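Local coordinates for protein beta-galactosidase BgaB (PDB 5VYM) that releases terminal non-reducing beta-D-galactose from transgalactooligosaccharides as a family 42 beta-galactosidase, of which this chain is the trimerisation-domain piece, at residues T23-S26 and M27-H31; V90-G93 and Y94-L98; G116-R119 and S120-V124; L145-A148 and D149-A153; C210-V214 and A215-K219. All blocks are in the same frame, centred on the assembly; numbering follows the deposited sequence.

How the contacts relate
The five contacts are turns and helix ends of one trimerisation domain, and they fall into two groups. Contacts 1, 2 and 3 follow in a row, contact 2 touching both of the others: the centres of 1 and 2 are 14 Å apart, with Leu29 CD2 3.7 Å from Ala95 CB, and those of 2 and 3 are 11 Å apart, with Val92 CG2 3.8 Å from Leu122 CD2. Contacts 4 and 5, 14 Å apart between centres, meet where Leu145 CD2 lies 3.8 Å from Cys210 SG. About 55 Å separates the centres of contacts 1 and 5. Contacts 1, 2, 3 and 5 also touch the second subunit. In family 42 enzymes the active site belongs to the barrel domain, absent from this chain.

Contact 1: residues T23-S26 and M27-H31; sequences TLPS and MKLNH
Leu24 and Leu29 make the apolar side of this loop between helices 13-20 and 31-44. Their side chains cross at about a right angle: Leu24 CB lies 3.8 Å from Leu29 CD1, while Leu24 CD1 reaches back to the CB of Leu29. Leu24 also rests on Leu70, and Leu29 on Ala95. The carbonyl of Leu24 has a different neighbour, for the bent chain of Met27 curls back and leaves its CE 3.7 Å from Leu24 O.

Pro25 adds little here. Its CD comes to 4.3 Å from Leu29 CD1, and it also touches Ile131 of strand 131-132.

Ser26 does the polar work with two oxygens. Its carbonyl accepts Leu29 N at 3.3 Å, closing a type I turn from Ser26 to Leu29; the donor sits well above the carbonyl plane, 60° out of it. The hydroxyl is swung opposite the backbone N (chi1 173°), which carries OG forward over the turn to accept Lys28 N at 3.2 Å, an ST turn nested inside the beta turn. Lys28 CB passes 3.5 Å from the same OG, and the rest of that side chain runs outward to a salt bridge with Asp211 of the second subunit.

One serine therefore serves two successive N-H groups of a surface turn, and the leucines close its inner flank. With Asn30 next in line, capping His33 N at the start of helix 31-44, the chemistry is that of a polar bend delivering the chain into a helix.

Contact 2: residues V90-G93 and Y94-L98; sequences VVVG and YATGL
Val92 and Thr96 touch at the turn that follows strand 89-93, their side chains crossing obliquely. Val92 CG1 stands opposite its own backbone N (chi1 -180°), which sends that methyl forward along the chain to 3.7 Å from Thr96 CB and 3.8 Å from Thr96 CG2. The threonine thus offers its carbon side to the valine. Its hydroxyl is turned elsewhere: OG1 hydrogen-bonds with Leu66 O and Val69 N, so this buried polar group is satisfied by the neighbouring strand end and the loop after it.

Beside this pair a backbone bond shapes the turn. Thr96 N donates to Gly93 O at 3.2 Å with an N-H...O angle of 152°, closing a type I turn from Gly93 to Thr96. The donor lies high above the carbonyl plane, and Thr96 CB lies 3.4 Å from Gly93 O.

Tyr94 points the other way. Its CB comes closest to the preceding segment, 3.7 Å from Gly93 C, and the ring stands obliquely to that same carbon. Farther out, Tyr94 packs on Leu29 of its own chain and on Asp211 of the second subunit.

Strand 89-93 is the last of the parallel sheet within this chain. Strand 63-66 flanks it on one side, while a strand of the second subunit continues the sheet in parallel on the other. Val92 also meets Leu118 and Leu122 of helix 117-122, and Val90 packs against helix 74-85.

Contact 3: residues G116-R119 and S120-V124; sequences GLLR and SMLGV
Leu118 and Leu122 lie side by side and point the same way, Leu118 CG 4.0 Å from Leu122 CD1, making one apolar ridge that rests on Pro111. Met121 makes another bump: its CG rests 3.2 Å from Leu117 O, with Leu117 CD1 beside it, and both residues bear on Ala81 of helix 74-85.

The hollow is at Gly116. The Arg119 guanidinium folds back over it, the glycine CA 3.2 Å above the plane toward the rim, where a CB would be crowded by NH2; the backbone angles themselves call for glycine. Beyond, Arg119 NE forms a salt bridge with Asp115 of the second subunit.

Gly116 O is gripped twice, by Ser120 N at 2.8 Å and by Ser120 OG at 2.9 Å, the hydroxyl coming from above the carbonyl plane. Replacing Ser120 by alanine would probably cost Gly116 O the hydroxyl, one of its two donors here, and leave the first helical turn less firmly tied.

At the other end Gly123 takes a positive phi of 67°, and Arg119 O receives weak bonds from Gly123 N and Val124 N. With the weak Gly123 N to Ser120 O bond, this closes the short helix in a Schellman motif.

Contact 4: residues L145-A148 and D149-A153; sequences LSSA and DDSAA
Where strand 143-147 of the antiparallel sheet ends, Ser147 meets Asp149 and Ala153 in the surface loop that leads back toward strand 158-163. Within that loop Asp149 starts a loosely made Asx turn, since Ser151 N reaches Asp149 OD1 only through a weak bond of 3.4 Å.

Ser147 fills the inside of the bend. Its CB is 3.3 Å from Asp149 OD1 and 3.9 Å from Ala152 CA, so the loop bends past the serine CB, touching it at these two points. The hydroxyl, set opposite the carbonyl carbon (chi1 -69°), extends along the loop to hydrogen-bond with Leu154 N, and Asp155 OD1 accepts from Ser147 N. These ties draw the returning chain against the strand end.

Asp149 CG occupies the crowded position, flanked by both backbone arms (chi1 54°), which turns the carboxylate inward over the bend. OD2 hydrogen-bonds with Tyr224 OH of helix 214-225, linking the loop to that helix, and Asp149 also touches Leu176 of strand 174-180. Ala152 takes a positive phi as the chain reverses. Ser151 OG stands 2.9 Å from both Asp149 OD1 and Asp149 OD2.

Contact 5: residues C210-V214 and A215-K219; sequences CDLDV and ADLTK
Asp213 caps helix 214-225 with its side chain: OD1 accepts Asp216 N at 3.0 Å with an N-H...O angle of 158°, the donor arriving from above the carboxylate plane. The reach depends on chi1 of 57°, which folds the side chain back above its own backbone and curls the carboxylate over the first turn. With an alanine here, Asp216 N would probably be left without its capping acceptor and the helix start would fray more easily.

Backbone bonds take over at once. Leu217 N meets Asp213 O at 2.7 Å, nearly along the C=O axis, and Thr218 N meets Val214 O at 2.8 Å. Thr218 OG1 also leans on Val214 O, but the modelled separation is too short to be trusted.

Apolar packing flanks the cap. Leu212 sets its CD1 4.1 Å from Leu217 CD1, the two side chains slanting across each other in a hydrophobic staple, joining the residue before the N-cap to the fourth residue after it. Leu217 further packs on Ala41 of the second subunit and Val214 on Asp37 of that subunit, so helix 31-44 there lies against this turn.

Among the charges, Asp213 OD1 and Asp216 OD2 stand 3.1 Å apart with their carboxylate planes turned 52° against each other. That closeness might raise the pKa of one of them, although the helix start would tend to offset it. A water accepts from Asp213 N at 3.2 Å and lies 2.7 Å from Asp216 OD2.

Contact 1: residues T23-S26 and M27-H31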
loop_
_atom_site.group_PDB
_atom_site.type_symbol
_atom_site.label_atom_id
_atom_site.label_comp_id
_atom_site.label_asym_id
_atom_site.label_seq_id
_atom_site.Cartn_x
_atom_site.Cartn_y
_atom_site.Cartn_z
ATOM N N THR B 23 22.621 0.366 20.315
ATOM C CA THR B 23 23.303 0.450 19.030
ATOM C C THR B 23 22.577 1.346 18.032
ATOM O O THR B 23 22.988 1.423 16.870
ATOM C CB THR B 23 23.480 -0.949 18.433
ATOM O OG1 THR B 23 22.198 -1.572 18.279
ATOM C CG2 THR B 23 24.351 -1.810 19.336
ATOM N N LEU B 24 21.513 2.020 18.454
ATOM C CA LEU B 24 20.752 2.889 17.574
ATOM C C LEU B 24 21.400 4.269 17.489
ATOM O O LEU B 24 22.238 4.623 18.323
ATOM C CB LEU B 24 19.315 2.999 18.075
ATOM C CG LEU B 24 18.507 1.704 17.971
ATOM C CD1 LEU B 24 17.111 1.903 18.527
ATOM C CD2 LEU B 24 18.451 1.229 16.529
ATOM N N PRO B 25 21.036 5.071 16.480
ATOM C CA PRO B 25 21.646 6.406 16.345
ATOM C C PRO B 25 21.383 7.345 17.516
ATOM O O PRO B 25 21.974 8.432 17.549
ATOM C CB PRO B 25 21.019 6.950 15.054
ATOM C CG PRO B 25 20.645 5.737 14.280
ATOM C CD PRO B 25 20.223 4.721 15.301
ATOM N N SER B 26 20.527 6.977 18.467
ATOM C CA SER B 26 20.250 7.848 19.601
ATOM C C SER B 26 19.734 7.013 20.763
ATOM O O SER B 26 18.900 6.125 20.573
ATOM C CB SER B 26 19.229 8.934 19.235
ATOM O OG SER B 26 18.849 9.681 20.379
ATOM N N MET B 27 20.236 7.308 21.965
ATOM C CA MET B 27 19.760 6.620 23.158
ATOM C C MET B 27 18.346 7.037 23.535
ATOM O O MET B 27 17.708 6.357 24.345
ATOM C CB MET B 27 20.708 6.877 24.330
ATOM C CG MET B 27 22.147 6.436 24.092
ATOM S SD MET B 27 22.336 4.659 23.845
ATOM C CE MET B 27 22.482 4.563 22.061
ATOM N N LYS B 28 17.845 8.141 22.973
ATOM C CA LYS B 28 16.469 8.552 23.224
ATOM C C LYS B 28 15.464 7.589 22.605
ATOM O O LYS B 28 14.310 7.546 23.045
ATOM C CB LYS B 28 16.250 9.971 22.693
ATOM C CG LYS B 28 14.918 10.604 23.082
ATOM C CD LYS B 28 14.754 10.681 24.590
ATOM C CE LYS B 28 13.537 11.516 24.969
ATOM N NZ LYS B 28 12.274 10.971 24.396
ATOM N N LEU B 29 15.875 6.816 21.601
ATOM C CA LEU B 29 15.011 5.797 21.013
ATOM C C LEU B 29 14.758 4.702 22.041
ATOM O O LEU B 29 15.651 3.903 22.344
ATOM C CB LEU B 29 15.651 5.228 19.752
ATOM C CG LEU B 29 15.801 6.200 18.582
ATOM C CD1 LEU B 29 16.583 5.560 17.444
ATOM C CD2 LEU B 29 14.434 6.670 18.106
ATOM N N ASN B 30 13.544 4.667 22.584
ATOM C CA ASN B 30 13.166 3.688 23.599
ATOM C C ASN B 30 11.731 3.266 23.320
ATOM O O ASN B 30 10.810 4.079 23.445
ATOM C CB ASN B 30 13.311 4.269 25.007
ATOM C CG ASN B 30 13.207 3.212 26.092
ATOM O OD1 ASN B 30 12.305 2.374 26.080
ATOM N ND2 ASN B 30 14.137 3.248 27.040
ATOM N N HIS B 31 11.541 1.998 22.950
ATOM C CA HIS B 31 10.217 1.543 22.538
ATOM C C HIS B 31 9.227 1.589 23.697
ATOM O O HIS B 31 8.156 2.199 23.588
ATOM C CB HIS B 31 10.295 0.131 21.956
ATOM C CG HIS B 31 8.957 -0.465 21.651
ATOM N ND1 HIS B 31 7.940 0.255 21.063
ATOM C CD2 HIS B 31 8.466 -1.709 21.859
ATOM C CE1 HIS B 31 6.880 -0.520 20.921
ATOM N NE2 HIS B 31 7.173 -1.718 21.395
#

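Contact 2: residues V90-G93 and Y94-L98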
loop_
_atom_site.group_PDB
_atom_site.type_symbol
_atom_site.label_atom_id
_atom_site.label_comp_id
_atom_site.label_asym_id
_atom_site.label_seq_id
_atom_site.Cartn_x
_atom_site.Cartn_y
_atom_site.Cartn_z
ATOM N N VAL B 90 -4.427 4.015 11.717
ATOM C CA VAL B 90 -3.088 3.600 12.121
ATOM C C VAL B 90 -2.245 4.846 12.346
ATOM O O VAL B 90 -2.198 5.733 11.487
ATOM C CB VAL B 90 -2.437 2.685 11.067
ATOM C CG1 VAL B 90 -1.040 2.273 11.511
ATOM C CG2 VAL B 90 -3.307 1.461 10.810
ATOM N N VAL B 91 -1.589 4.915 13.501
ATOM C CA VAL B 91 -0.689 6.014 13.838
ATOM C C VAL B 91 0.720 5.444 13.913
ATOM O O VAL B 91 0.985 4.522 14.695
ATOM C CB VAL B 91 -1.088 6.693 15.156
ATOM C CG1 VAL B 91 -0.129 7.831 15.479
ATOM C CG2 VAL B 91 -2.519 7.206 15.076
ATOM N N VAL B 92 1.623 5.988 13.101
ATOM C CA VAL B 92 2.972 5.453 12.943
ATOM C C VAL B 92 3.969 6.493 13.432
ATOM O O VAL B 92 3.979 7.631 12.944
ATOM C CB VAL B 92 3.261 5.065 11.484
ATOM C CG1 VAL B 92 4.666 4.506 11.352
ATOM C CG2 VAL B 92 2.234 4.061 10.991
ATOM N N GLY B 93 4.813 6.100 14.390
ATOM C CA GLY B 93 5.857 6.981 14.863
ATOM C C GLY B 93 7.045 7.039 13.919
ATOM O O GLY B 93 7.219 6.202 13.033
ATOM N N TYR B 94 7.888 8.053 14.136
ATOM C CA TYR B 94 8.991 8.313 13.214
ATOM C C TYR B 94 10.010 7.180 13.203
ATOM O O TYR B 94 10.681 6.963 12.187
ATOM C CB TYR B 94 9.670 9.639 13.566
ATOM C CG TYR B 94 10.308 9.672 14.938
ATOM C CD1 TYR B 94 9.557 9.962 16.069
ATOM C CD2 TYR B 94 11.666 9.424 15.101
ATOM C CE1 TYR B 94 10.137 9.996 17.325
ATOM C CE2 TYR B 94 12.255 9.457 16.352
ATOM C CZ TYR B 94 11.486 9.743 17.459
ATOM O OH TYR B 94 12.068 9.777 18.707
ATOM N N ALA B 95 10.144 6.447 14.309
ATOM C CA ALA B 95 11.120 5.371 14.417
ATOM C C ALA B 95 10.493 3.991 14.258
ATOM O O ALA B 95 11.078 2.996 14.699
ATOM C CB ALA B 95 11.862 5.464 15.750
ATOM N N THR B 96 9.325 3.908 13.629
ATOM C CA THR B 96 8.609 2.651 13.453
ATOM C C THR B 96 8.870 2.091 12.061
ATOM O O THR B 96 8.814 2.826 11.069
ATOM C CB THR B 96 7.106 2.851 13.668
ATOM O OG1 THR B 96 6.848 3.084 15.059
ATOM C CG2 THR B 96 6.321 1.628 13.205
ATOM N N GLY B 97 9.165 0.796 11.992
ATOM C CA GLY B 97 9.283 0.120 10.715
ATOM C C GLY B 97 10.607 0.304 10.010
ATOM O O GLY B 97 10.640 0.392 8.776
ATOM N N LEU B 98 11.708 0.353 10.757
ATOM C CA LEU B 98 13.024 0.542 10.160
ATOM C C LEU B 98 13.746 -0.769 9.889
ATOM O O LEU B 98 14.585 -0.831 8.983
ATOM C CB LEU B 98 13.894 1.417 11.068
ATOM C CG LEU B 98 13.292 2.741 11.545
ATOM C CD1 LEU B 98 14.321 3.543 12.330
ATOM C CD2 LEU B 98 12.754 3.545 10.372
#

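Contact 3: residues G116-R119 and S120-V124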
loop_
_atom_site.group_PDB
_atom_site.type_symbol
_atom_site.label_atom_id
_atom_site.label_comp_id
_atom_site.label_asym_id
_atom_site.label_seq_id
_atom_site.Cartn_x
_atom_site.Cartn_y
_atom_site.Cartn_z
ATOM N N GLY B 116 7.835 -0.403 0.802
ATOM C CA GLY B 116 6.970 0.648 0.309
ATOM C C GLY B 116 5.551 0.588 0.828
ATOM O O GLY B 116 4.814 1.571 0.677
ATOM N N LEU B 117 5.146 -0.528 1.438
ATOM C CA LEU B 117 3.778 -0.653 1.930
ATOM C C LEU B 117 3.482 0.396 2.996
ATOM O O LEU B 117 2.436 1.056 2.960
ATOM C CB LEU B 117 3.549 -2.064 2.472
ATOM C CG LEU B 117 2.150 -2.381 2.999
ATOM C CD1 LEU B 117 1.102 -1.979 1.983
ATOM C CD2 LEU B 117 2.028 -3.858 3.331
ATOM N N LEU B 118 4.397 0.573 3.950
ATOM C CA LEU B 118 4.182 1.575 4.987
ATOM C C LEU B 118 4.190 2.983 4.403
ATOM O O LEU B 118 3.370 3.825 4.790
ATOM C CB LEU B 118 5.240 1.432 6.081
ATOM C CG LEU B 118 4.991 2.217 7.372
ATOM C CD1 LEU B 118 3.604 1.922 7.924
ATOM C CD2 LEU B 118 6.061 1.895 8.405
ATOM N N ARG B 119 5.103 3.256 3.466
ATOM C CA ARG B 119 5.097 4.547 2.786
ATOM C C ARG B 119 3.779 4.783 2.062
ATOM O O ARG B 119 3.222 5.887 2.113
ATOM C CB ARG B 119 6.261 4.633 1.798
ATOM C CG ARG B 119 7.630 4.654 2.441
ATOM C CD ARG B 119 8.706 5.021 1.432
ATOM N NE ARG B 119 8.825 4.044 0.353
ATOM C CZ ARG B 119 9.643 2.997 0.378
ATOM N NH1 ARG B 119 10.417 2.783 1.433
ATOM N NH2 ARG B 119 9.690 2.162 -0.651
ATOM N N SER B 120 3.263 3.753 1.383
ATOM C CA SER B 120 2.016 3.903 0.640
ATOM C C SER B 120 0.852 4.216 1.571
ATOM O O SER B 120 0.017 5.075 1.263
ATOM C CB SER B 120 1.731 2.637 -0.168
ATOM O OG SER B 120 2.748 2.408 -1.127
ATOM N N MET B 121 0.777 3.527 2.712
ATOM C CA MET B 121 -0.261 3.828 3.694
ATOM C C MET B 121 -0.163 5.273 4.167
ATOM O O MET B 121 -1.161 6.001 4.195
ATOM C CB MET B 121 -0.154 2.873 4.886
ATOM C CG MET B 121 -0.347 1.400 4.558
ATOM S SD MET B 121 0.006 0.356 5.987
ATOM C CE MET B 121 -0.994 1.165 7.229
ATOM N N LEU B 122 1.045 5.707 4.531
ATOM C CA LEU B 122 1.243 7.026 5.118
ATOM C C LEU B 122 1.209 8.154 4.092
ATOM O O LEU B 122 0.966 9.305 4.471
ATOM C CB LEU B 122 2.574 7.064 5.872
ATOM C CG LEU B 122 2.691 6.144 7.088
ATOM C CD1 LEU B 122 4.123 6.098 7.596
ATOM C CD2 LEU B 122 1.747 6.604 8.184
ATOM N N GLY B 123 1.441 7.859 2.816
ATOM C CA GLY B 123 1.536 8.915 1.825
ATOM C C GLY B 123 2.740 9.813 2.004
ATOM O O GLY B 123 2.684 10.996 1.651
ATOM N N VAL B 124 3.831 9.279 2.545
ATOM C CA VAL B 124 5.031 10.045 2.858
ATOM C C VAL B 124 6.242 9.177 2.551
ATOM O O VAL B 124 6.255 7.982 2.862
ATOM C CB VAL B 124 5.032 10.503 4.333
ATOM C CG1 VAL B 124 6.446 10.740 4.828
ATOM C CG2 VAL B 124 4.189 11.760 4.500
#

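Contact 4: residues L145-A148 and D149-A153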
loop_
_atom_site.group_PDB
_atom_site.type_symbol
_atom_site.label_atom_id
_atom_site.label_comp_id
_atom_site.label_asym_id
_atom_site.label_seq_id
_atom_site.Cartn_x
_atom_site.Cartn_y
_atom_site.Cartn_z
ATOM N N LEU B 145 -3.872 -23.944 -16.744
ATOM C CA LEU B 145 -4.402 -23.333 -15.535
ATOM C C LEU B 145 -5.433 -24.257 -14.901
ATOM O O LEU B 145 -6.076 -25.059 -15.584
ATOM C CB LEU B 145 -5.048 -21.974 -15.833
ATOM C CG LEU B 145 -4.160 -20.737 -16.005
ATOM C CD1 LEU B 145 -3.346 -20.794 -17.289
ATOM C CD2 LEU B 145 -5.012 -19.479 -15.966
ATOM N N SER B 146 -5.585 -24.135 -13.585
ATOM C CA SER B 146 -6.596 -24.878 -12.848
ATOM C C SER B 146 -7.265 -23.943 -11.853
ATOM O O SER B 146 -6.597 -23.135 -11.203
ATOM C CB SER B 146 -5.996 -26.086 -12.118
ATOM O OG SER B 146 -7.002 -26.825 -11.448
ATOM N N SER B 147 -8.586 -24.055 -11.743
ATOM C CA SER B 147 -9.342 -23.183 -10.852
ATOM C C SER B 147 -9.074 -23.564 -9.401
ATOM O O SER B 147 -9.235 -24.727 -9.016
ATOM C CB SER B 147 -10.833 -23.268 -11.167
ATOM O OG SER B 147 -11.122 -22.674 -12.420
ATOM N N ALA B 148 -8.658 -22.585 -8.597
ATOM C CA ALA B 148 -8.396 -22.838 -7.187
ATOM C C ALA B 148 -9.673 -22.894 -6.360
ATOM O O ALA B 148 -9.637 -23.373 -5.221
ATOM C CB ALA B 148 -7.458 -21.771 -6.622
ATOM N N ASP B 149 -10.789 -22.416 -6.900
ATOM C CA ASP B 149 -12.080 -22.523 -6.235
ATOM C C ASP B 149 -12.761 -23.814 -6.694
ATOM O O ASP B 149 -12.103 -24.735 -7.185
ATOM C CB ASP B 149 -12.914 -21.266 -6.509
ATOM C CG ASP B 149 -13.049 -20.956 -7.995
ATOM O OD1 ASP B 149 -12.571 -21.754 -8.828
ATOM O OD2 ASP B 149 -13.634 -19.903 -8.329
ATOM N N ASP B 150 -14.081 -23.900 -6.542
ATOM C CA ASP B 150 -14.841 -25.060 -6.986
ATOM C C ASP B 150 -15.661 -24.774 -8.237
ATOM O O ASP B 150 -16.466 -25.617 -8.648
ATOM C CB ASP B 150 -15.749 -25.563 -5.862
ATOM C CG ASP B 150 -14.968 -26.160 -4.705
ATOM O OD1 ASP B 150 -13.855 -26.675 -4.941
ATOM O OD2 ASP B 150 -15.469 -26.117 -3.562
ATOM N N SER B 151 -15.477 -23.603 -8.850
ATOM C CA SER B 151 -16.241 -23.269 -10.045
ATOM C C SER B 151 -15.773 -24.066 -11.255
ATOM O O SER B 151 -16.563 -24.305 -12.176
ATOM C CB SER B 151 -16.142 -21.770 -10.331
ATOM O OG SER B 151 -14.801 -21.387 -10.582
ATOM N N ALA B 152 -14.503 -24.477 -11.274
ATOM C CA ALA B 152 -13.925 -25.215 -12.399
ATOM C C ALA B 152 -14.074 -24.440 -13.705
ATOM O O ALA B 152 -14.209 -25.027 -14.781
ATOM C CB ALA B 152 -14.544 -26.611 -12.523
ATOM N N ALA B 153 -14.050 -23.109 -13.611
ATOM C CA ALA B 153 -14.303 -22.262 -14.770
ATOM C C ALA B 153 -13.098 -22.210 -15.701
ATOM O O ALA B 153 -13.222 -22.465 -16.904
ATOM C CB ALA B 153 -14.687 -20.855 -14.312
#

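Contact 5: residues C210-V214 and A215-K219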
loop_
_atom_site.group_PDB
_atom_site.type_symbol
_atom_site.label_atom_id
_atom_site.label_comp_id
_atom_site.label_asym_id
_atom_site.label_seq_id
_atom_site.Cartn_x
_atom_site.Cartn_y
_atom_site.Cartn_z
ATOM N N CYS B 210 -1.311 -13.942 -16.348
ATOM C CA CYS B 210 -0.908 -14.600 -17.580
ATOM C C CYS B 210 -1.743 -14.073 -18.735
ATOM O O CYS B 210 -2.821 -13.505 -18.544
ATOM C CB CYS B 210 -1.051 -16.124 -17.482
ATOM S SG CYS B 210 -2.722 -16.683 -17.102
ATOM N N ASP B 211 -1.228 -14.275 -19.944
ATOM C CA ASP B 211 -1.928 -13.885 -21.156
ATOM C C ASP B 211 -2.832 -15.022 -21.615
ATOM O O ASP B 211 -2.389 -16.169 -21.730
ATOM C CB ASP B 211 -0.937 -13.516 -22.260
ATOM C CG ASP B 211 -1.627 -13.133 -23.552
ATOM O OD1 ASP B 211 -2.439 -12.184 -23.536
ATOM O OD2 ASP B 211 -1.356 -13.781 -24.585
ATOM N N LEU B 212 -4.096 -14.700 -21.867
ATOM C CA LEU B 212 -5.073 -15.661 -22.354
ATOM C C LEU B 212 -5.590 -15.217 -23.715
ATOM O O LEU B 212 -5.695 -14.017 -23.994
ATOM C CB LEU B 212 -6.250 -15.804 -21.380
ATOM C CG LEU B 212 -5.929 -16.154 -19.926
ATOM C CD1 LEU B 212 -7.163 -15.982 -19.057
ATOM C CD2 LEU B 212 -5.398 -17.572 -19.821
ATOM N N ASP B 213 -5.907 -16.189 -24.565
ATOM C CA ASP B 213 -6.549 -15.852 -25.824
ATOM C C ASP B 213 -8.012 -15.485 -25.577
ATOM O O ASP B 213 -8.545 -15.652 -24.477
ATOM C CB ASP B 213 -6.421 -17.000 -26.832
ATOM C CG ASP B 213 -6.988 -18.313 -26.317
ATOM O OD1 ASP B 213 -7.579 -18.336 -25.218
ATOM O OD2 ASP B 213 -6.837 -19.333 -27.023
ATOM N N VAL B 214 -8.660 -14.971 -26.625
ATOM C CA VAL B 214 -10.017 -14.447 -26.480
ATOM C C VAL B 214 -10.967 -15.530 -25.983
ATOM O O VAL B 214 -11.862 -15.264 -25.170
ATOM C CB VAL B 214 -10.496 -13.835 -27.809
ATOM C CG1 VAL B 214 -11.924 -13.322 -27.677
ATOM C CG2 VAL B 214 -9.556 -12.720 -28.244
ATOM N N ALA B 215 -10.784 -16.766 -26.451
ATOM C CA ALA B 215 -11.662 -17.854 -26.029
ATOM C C ALA B 215 -11.547 -18.107 -24.530
ATOM O O ALA B 215 -12.556 -18.157 -23.818
ATOM C CB ALA B 215 -11.341 -19.124 -26.820
ATOM N N ASP B 216 -10.318 -18.266 -24.031
ATOM C CA ASP B 216 -10.129 -18.493 -22.601
ATOM C C ASP B 216 -10.417 -17.230 -21.797
ATOM O O ASP B 216 -10.927 -17.308 -20.674
ATOM C CB ASP B 216 -8.710 -18.993 -22.327
ATOM C CG ASP B 216 -8.451 -20.370 -22.911
ATOM O OD1 ASP B 216 -9.419 -21.145 -23.062
ATOM O OD2 ASP B 216 -7.279 -20.679 -23.216
ATOM N N LEU B 217 -10.097 -16.060 -22.354
ATOM C CA LEU B 217 -10.384 -14.813 -21.653
ATOM C C LEU B 217 -11.882 -14.581 -21.522
ATOM O O LEU B 217 -12.330 -13.963 -20.550
ATOM C CB LEU B 217 -9.720 -13.640 -22.375
ATOM C CG LEU B 217 -9.634 -12.312 -21.624
ATOM C CD1 LEU B 217 -8.914 -12.498 -20.298
ATOM C CD2 LEU B 217 -8.927 -11.277 -22.479
ATOM N N THR B 218 -12.670 -15.065 -22.487
ATOM C CA THR B 218 -14.122 -14.979 -22.368
ATOM C C THR B 218 -14.627 -15.837 -21.215
ATOM O O THR B 218 -15.569 -15.450 -20.512
ATOM C CB THR B 218 -14.785 -15.402 -23.681
ATOM O OG1 THR B 218 -14.194 -14.684 -24.771
ATOM C CG2 THR B 218 -16.276 -15.104 -23.645
ATOM N N LYS B 219 -14.012 -17.006 -21.006
ATOM C CA LYS B 219 -14.353 -17.836 -19.855
ATOM C C LYS B 219 -14.146 -17.075 -18.552
ATOM O O LYS B 219 -15.002 -17.100 -17.660
ATOM C CB LYS B 219 -13.512 -19.113 -19.857
ATOM C CG LYS B 219 -13.976 -20.194 -20.815
ATOM C CD LYS B 219 -13.187 -21.474 -20.574
ATOM C CE LYS B 219 -13.793 -22.660 -21.303
ATOM N NZ LYS B 219 -13.145 -23.937 -20.887
HETATM O O HOH W 1 -5.147 -19.161 -23.823
#